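Long-range contacts in bacillus cereus PatB1 (Bacillus cereus, PDB 5V8D), which acetylates secondary cell wall polysaccharides as an O-acetyltransferase with an SGNH hydrolase-like fold: residues P73-Y79 against H124-N130; L107-N113 against D352-S356. The protein carries 6 engineered substitutions. All blocks are in the same frame, centred on the assembly; numbering follows the deposited sequence.

Contact 1: residues P73-Y79 against H124-N130; sequences PAWTKKY and HTYAQEN
The first turn of helix 127-137 docks against an irregular loop here, at the surface of the SGNH hydrolase-like fold: residues 73-79 link strand 69-71 to helix 79-98, while 124-130 enter helix 127-137, with Tyr126 at its N-cap position. Trp75 lies nearest Thr125 (CA atoms 4.9 Å apart) and Ala74 nearest Tyr126 (5.1 Å). The two segments bury 514 Å² between them, with the largest shares on Asn130 (80 Å²), Tyr126 (72 Å²) and Ala74 (66 Å²).

Ala74 is the centre of an inverse gamma turn (phi/psi -80/87). Its carbonyl receives the hydrogen bond from Tyr126 N to Ala74 O, 2.7 Å, and also a CA-H...O contact from Thr125 CA to Ala74 O at 3.3 Å. The methyl group faces the start of the helix, with Ala74 CB 4.5 Å from both Tyr126 CB and Ala127 CB.

Tyr126 points its CA-to-CB bond toward the loop and, in the m rotamer (chi2 -86°), sets its ring alongside residues 74-77. Trp75 O meets the ring edge, 3.3 Å from Tyr126 CD2, and Lys77, extended beyond an m chi1, brings CE to 3.8 Å from Tyr126 CE1.

Asn130, one helical turn on and bonded through its own N to Tyr126 O (3.0 Å), uses chi1 -78° and chi2 -28° to lay its amide along the loop backbone. Tyr79, at the start of helix 79-98, stacks its ring with Tyr133 and brings its OH to 3.5 Å from Glu129 CB. The Asn130 amide bonds in both directions: Asn130 ND2 donates to Thr76 O at 3.1 Å, and Lys78 N donates to Asn130 OD1 at 2.6 Å.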
loop_
_atom_site.group_PDB
_atom_site.type_symbol
_atom_site.label_atom_id
_atom_site.label_comp_id
_atom_site.label_asym_id
_atom_site.label_seq_id
_atom_site.Cartn_x
_atom_site.Cartn_y
_atom_site.Cartn_z
ATOM N N PRO A 73 18.361 -1.718 5.026
ATOM C CA PRO A 73 17.991 -0.676 5.989
ATOM C C PRO A 73 18.560 0.682 5.570
ATOM O O PRO A 73 19.431 0.731 4.703
ATOM C CB PRO A 73 18.620 -1.163 7.297
ATOM C CG PRO A 73 19.759 -2.014 6.863
ATOM C CD PRO A 73 19.274 -2.710 5.618
ATOM N N ALA A 74 18.058 1.755 6.172
ATOM C CA ALA A 74 18.520 3.105 5.879
ATOM C C ALA A 74 19.820 3.401 6.603
ATOM O O ALA A 74 19.797 3.947 7.710
ATOM C CB ALA A 74 17.480 4.110 6.286
ATOM N N TRP A 75 20.949 3.059 5.985
ATOM C CA TRP A 75 22.246 3.306 6.606
ATOM C C TRP A 75 22.519 4.795 6.753
ATOM O O TRP A 75 23.295 5.212 7.620
ATOM C CB TRP A 75 23.368 2.671 5.796
ATOM C CG TRP A 75 23.209 1.203 5.590
ATOM C CD1 TRP A 75 22.794 0.579 4.451
ATOM C CD2 TRP A 75 23.459 0.172 6.545
ATOM N NE1 TRP A 75 22.780 -0.780 4.636
ATOM C CE2 TRP A 75 23.187 -1.056 5.915
ATOM C CE3 TRP A 75 23.907 0.165 7.872
ATOM C CZ2 TRP A 75 23.336 -2.282 6.565
ATOM C CZ3 TRP A 75 24.058 -1.057 8.518
ATOM C CH2 TRP A 75 23.768 -2.263 7.862
ATOM N N THR A 76 21.910 5.592 5.883
ATOM C CA THR A 76 22.118 7.034 5.927
ATOM C C THR A 76 20.848 7.864 5.802
ATOM O O THR A 76 19.764 7.390 5.432
ATOM C CB THR A 76 23.077 7.526 4.815
ATOM O OG1 THR A 76 22.546 7.180 3.527
ATOM C CG2 THR A 76 24.480 6.952 4.995
ATOM N N LYS A 77 21.018 9.135 6.130
ATOM C CA LYS A 77 19.981 10.113 5.951
ATOM C C LYS A 77 19.878 10.418 4.463
ATOM O O LYS A 77 20.886 10.479 3.766
ATOM C CB LYS A 77 20.299 11.364 6.777
ATOM C CG LYS A 77 20.288 11.110 8.285
ATOM C CD LYS A 77 20.756 12.328 9.074
ATOM C CE LYS A 77 20.840 12.024 10.570
ATOM N NZ LYS A 77 21.522 13.098 11.349
ATOM N N LYS A 78 18.653 10.591 3.989
ATOM C CA LYS A 78 18.389 10.817 2.570
ATOM C C LYS A 78 17.647 12.123 2.339
ATOM O O LYS A 78 16.805 12.206 1.454
ATOM C CB LYS A 78 17.560 9.658 1.983
ATOM C CG LYS A 78 18.290 8.326 1.949
ATOM C CD LYS A 78 19.568 8.414 1.145
ATOM C CE LYS A 78 19.782 7.141 0.346
ATOM N NZ LYS A 78 20.708 7.374 -0.802
ATOM N N TYR A 79 17.948 13.141 3.135
ATOM C CA TYR A 79 17.171 14.374 3.073
ATOM C C TYR A 79 17.305 15.020 1.698
ATOM O O TYR A 79 16.332 15.534 1.150
ATOM C CB TYR A 79 17.606 15.358 4.166
ATOM C CG TYR A 79 17.508 14.831 5.589
ATOM C CD1 TYR A 79 16.730 13.714 5.905
ATOM C CD2 TYR A 79 18.201 15.462 6.619
ATOM C CE1 TYR A 79 16.649 13.247 7.202
ATOM C CE2 TYR A 79 18.123 15.006 7.918
ATOM C CZ TYR A 79 17.355 13.902 8.206
ATOM O OH TYR A 79 17.309 13.471 9.509
ATOM N N HIS A 124 23.652 1.884 13.447
ATOM C CA HIS A 124 22.769 3.038 13.286
ATOM C C HIS A 124 21.987 3.036 11.976
ATOM O O HIS A 124 22.568 2.965 10.896
ATOM C CB HIS A 124 23.582 4.334 13.376
ATOM C CG HIS A 124 24.210 4.564 14.711
ATOM N ND1 HIS A 124 23.754 3.957 15.865
ATOM C CD2 HIS A 124 25.260 5.331 15.083
ATOM C CE1 HIS A 124 24.496 4.341 16.885
ATOM N NE2 HIS A 124 25.420 5.177 16.439
ATOM N N THR A 125 20.667 3.131 12.077
ATOM C CA THR A 125 19.826 3.220 10.891
ATOM C C THR A 125 18.876 4.412 10.991
ATOM O O THR A 125 18.514 4.833 12.089
ATOM C CB THR A 125 19.018 1.945 10.682
ATOM O OG1 THR A 125 18.281 1.665 11.874
ATOM C CG2 THR A 125 19.945 0.771 10.374
ATOM N N TYR A 126 18.463 4.946 9.845
ATOM C CA TYR A 126 17.812 6.250 9.841
ATOM C C TYR A 126 16.456 6.268 9.151
ATOM O O TYR A 126 16.100 7.248 8.497
ATOM C CB TYR A 126 18.747 7.268 9.197
ATOM C CG TYR A 126 20.030 7.413 9.977
ATOM C CD1 TYR A 126 20.108 8.284 11.055
ATOM C CD2 TYR A 126 21.153 6.656 9.660
ATOM C CE1 TYR A 126 21.275 8.408 11.791
ATOM C CE2 TYR A 126 22.331 6.776 10.385
ATOM C CZ TYR A 126 22.380 7.656 11.449
ATOM O OH TYR A 126 23.537 7.795 12.172
ATOM N N ALA A 127 15.692 5.195 9.318
ATOM C CA ALA A 127 14.400 5.092 8.655
ATOM C C ALA A 127 13.438 6.148 9.180
ATOM O O ALA A 127 12.739 6.805 8.416
ATOM C CB ALA A 127 13.808 3.693 8.841
ATOM N N GLN A 128 13.394 6.305 10.494
ATOM C CA GLN A 128 12.446 7.227 11.080
ATOM C C GLN A 128 12.858 8.682 10.852
ATOM O O GLN A 128 11.997 9.542 10.706
ATOM C CB GLN A 128 12.284 6.941 12.578
ATOM C CG GLN A 128 11.081 7.611 13.204
ATOM C CD GLN A 128 9.797 7.383 12.413
ATOM O OE1 GLN A 128 9.046 8.328 12.142
ATOM N NE2 GLN A 128 9.531 6.133 12.051
ATOM N N GLU A 129 14.166 8.953 10.821
ATOM C CA GLU A 129 14.657 10.297 10.532
ATOM C C GLU A 129 14.248 10.675 9.120
ATOM O O GLU A 129 13.745 11.771 8.871
ATOM C CB GLU A 129 16.183 10.388 10.676
ATOM C CG GLU A 129 16.682 10.483 12.081
ATOM C CD GLU A 129 16.856 9.131 12.730
ATOM O OE1 GLU A 129 16.405 8.108 12.165
ATOM O OE2 GLU A 129 17.458 9.100 13.807
ATOM N N ASN A 130 14.463 9.755 8.192
ATOM C CA ASN A 130 14.079 9.996 6.818
ATOM C C ASN A 130 12.563 10.193 6.674
ATOM O O ASN A 130 12.139 11.103 5.981
ATOM C CB ASN A 130 14.579 8.863 5.920
ATOM C CG ASN A 130 16.056 8.989 5.608
ATOM O OD1 ASN A 130 16.608 10.092 5.589
ATOM N ND2 ASN A 130 16.708 7.855 5.377
#

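Contact 2: residues L107-N113 against D352-S356; sequences LPPSKTN and DSNLS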
loop_
_atom_site.group_PDB
_atom_site.type_symbol
_atom_site.label_atom_id
_atom_site.label_comp_id
_atom_site.label_asym_id
_atom_site.label_seq_id
_atom_site.Cartn_x
_atom_site.Cartn_y
_atom_site.Cartn_z
ATOM N N LEU A 107 1.351 5.323 4.503
ATOM C CA LEU A 107 2.739 4.884 4.619
ATOM C C LEU A 107 2.879 3.594 5.398
ATOM O O LEU A 107 3.079 3.618 6.607
ATOM C CB LEU A 107 3.562 5.992 5.277
ATOM C CG LEU A 107 3.657 7.208 4.340
ATOM C CD1 LEU A 107 3.569 8.506 5.096
ATOM C CD2 LEU A 107 4.945 7.134 3.531
ATOM N N PRO A 108 2.717 2.458 4.712
ATOM C CA PRO A 108 3.044 1.179 5.331
ATOM C C PRO A 108 4.501 1.174 5.765
ATOM O O PRO A 108 5.364 1.619 5.018
ATOM C CB PRO A 108 2.808 0.168 4.211
ATOM C CG PRO A 108 1.846 0.821 3.318
ATOM C CD PRO A 108 2.106 2.287 3.385
ATOM N N PRO A 109 4.766 0.676 6.966
ATOM C CA PRO A 109 6.139 0.626 7.466
ATOM C C PRO A 109 6.969 -0.419 6.721
ATOM O O PRO A 109 6.576 -1.590 6.637
ATOM C CB PRO A 109 5.966 0.252 8.954
ATOM C CG PRO A 109 4.495 0.476 9.256
ATOM C CD PRO A 109 3.784 0.209 7.959
ATOM N N SER A 110 8.116 0.009 6.192
ATOM C CA SER A 110 9.123 -0.929 5.724
ATOM C C SER A 110 9.509 -1.817 6.898
ATOM O O SER A 110 9.469 -1.395 8.042
ATOM C CB SER A 110 10.353 -0.216 5.154
ATOM O OG SER A 110 10.956 0.614 6.132
ATOM N N LYS A 111 9.840 -3.063 6.600
ATOM C CA LYS A 111 10.129 -4.036 7.622
ATOM C C LYS A 111 11.338 -3.575 8.456
ATOM O O LYS A 111 11.421 -3.841 9.656
ATOM C CB LYS A 111 10.385 -5.397 6.971
ATOM C CG LYS A 111 10.640 -6.577 7.927
ATOM C CD LYS A 111 10.898 -7.803 7.057
ATOM C CE LYS A 111 11.119 -9.072 7.818
ATOM N NZ LYS A 111 11.531 -10.147 6.855
ATOM N N THR A 112 12.259 -2.850 7.826
ATOM C CA THR A 112 13.448 -2.409 8.545
ATOM C C THR A 112 13.134 -1.246 9.474
ATOM O O THR A 112 13.888 -0.978 10.416
ATOM C CB THR A 112 14.585 -2.021 7.599
ATOM O OG1 THR A 112 14.051 -1.283 6.483
ATOM C CG2 THR A 112 15.260 -3.278 7.097
ATOM N N ASN A 113 12.021 -0.568 9.228
ATOM C CA ASN A 113 11.542 0.433 10.181
ATOM C C ASN A 113 10.815 -0.250 11.328
ATOM O O ASN A 113 11.191 -0.103 12.488
ATOM C CB ASN A 113 10.633 1.450 9.492
ATOM C CG ASN A 113 10.397 2.705 10.328
ATOM O OD1 ASN A 113 11.076 2.957 11.324
ATOM N ND2 ASN A 113 9.420 3.495 9.917
ATOM N N ASP A 352 7.186 3.251 3.887
ATOM C CA ASP A 352 7.757 4.490 4.433
ATOM C C ASP A 352 9.291 4.633 4.257
ATOM O O ASP A 352 9.937 5.460 4.918
ATOM C CB ASP A 352 7.370 4.634 5.910
ATOM C CG ASP A 352 7.998 3.577 6.813
ATOM O OD1 ASP A 352 8.891 2.808 6.385
ATOM O OD2 ASP A 352 7.598 3.541 7.989
ATOM N N SER A 353 9.861 3.824 3.370
ATOM C CA SER A 353 11.249 3.989 2.951
ATOM C C SER A 353 11.294 4.435 1.490
ATOM O O SER A 353 12.341 4.799 0.955
ATOM C CB SER A 353 12.041 2.695 3.150
ATOM O OG SER A 353 11.720 1.717 2.174
ATOM N N ASN A 354 10.137 4.419 0.849
ATOM C CA ASN A 354 10.044 4.749 -0.559
ATOM C C ASN A 354 9.610 6.212 -0.652
ATOM O O ASN A 354 8.462 6.527 -0.982
ATOM C CB ASN A 354 9.067 3.781 -1.248
ATOM C CG ASN A 354 8.884 4.061 -2.744
ATOM O OD1 ASN A 354 9.642 4.811 -3.349
ATOM N ND2 ASN A 354 7.865 3.434 -3.343
ATOM N N LEU A 355 10.541 7.107 -0.337
ATOM C CA LEU A 355 10.186 8.492 -0.062
ATOM C C LEU A 355 10.675 9.482 -1.127
ATOM O O LEU A 355 10.540 10.691 -0.949
ATOM C CB LEU A 355 10.742 8.903 1.311
ATOM C CG LEU A 355 10.299 8.087 2.543
ATOM C CD1 LEU A 355 10.927 8.689 3.802
ATOM C CD2 LEU A 355 8.768 7.995 2.703
ATOM N N SER A 356 11.225 8.959 -2.220
ATOM C CA SER A 356 11.782 9.776 -3.301
ATOM C C SER A 356 12.149 8.883 -4.480
ATOM O O SER A 356 12.026 7.653 -4.397
ATOM C CB SER A 356 13.028 10.538 -2.833
ATOM O OG SER A 356 14.064 9.627 -2.503
HETATM O O HOH W 1 4.807 4.616 8.539
HETATM O O HOH W 2 11.438 3.044 6.266
#
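This is a buried polar junction between two loops at the C-terminal ends of neighbouring parallel strands in the central sheet of the SGNH hydrolase-like fold. Residues 107-113 run off strand 102-107 into the short helix 111-114. The partner segment, 352-356, belongs to the loop after strand 345-349. Asp352 is the hub, contributing 122 Å² of the 288 Å² buried in total.

Its backbone and both carboxylate oxygens are engaged. Asp352 N donates to Pro108 O at 2.7 Å, tying the two loops together just beyond the strands. The side chain, with chi1 at 67° (p), then reaches into the turn that opens helix 111-114: Ser110 N donates to Asp352 OD1 at 2.9 Å, while one helical turn further on the t rotamer of Asn113 brings its amide to the other oxygen. Ser110 is the N-cap of this helix, its OG taking a weak bond from Asn113 N at 3.5 Å. Because neither Pro108 nor Pro109 has a backbone NH, Ser110 N is the first amide after Leu107 that can donate to the carboxylate.

Two waters complete the cluster. Water 1 donates to Leu107 O (2.8 Å) and Asp352 OD2 (3.0 Å); water 2 sits 2.5 Å from Ser110 OG and donates to Asp352 OD1 at 2.6 Å. Apolar packing flanks the polar centre, with Leu107 CD2 4.0 Å from Leu355 CD2, and Leu355 in turn resting on Ile82 and Phe134. Beyond the two segments, Asn354 ND2 bonds to Asp304, the neighbour of Ser305, an O-sulfo-serine in this crystal. The shortest bond to the carboxylate from the other segment runs from Asn113 ND2 to Asp352 OD2, 2.7 Å.

How the contacts relate
Contact 1 lies at the surface, about 21 Å from the chain's centre, whereas contact 2 is buried, about 10 Å from it; the contact centres are about 10 Å apart. They touch where helix 127-137 packs on helix 111-114, its predecessor in the chain (Ala127 on Asn113), and through Asn130 on Leu355 and Pro73 on Thr112. Along the sequence their segments alternate. Both lean on a planar side-chain group that meets backbone amides, but the chemistry differs. In contact 1 the neutral amide of Asn130 both donates and accepts, among exposed lysines and aromatic rings; in contact 2 the carboxylate of Asp352 accepts throughout, helped by ordered water, with the Leu107-Leu355 contact beside it.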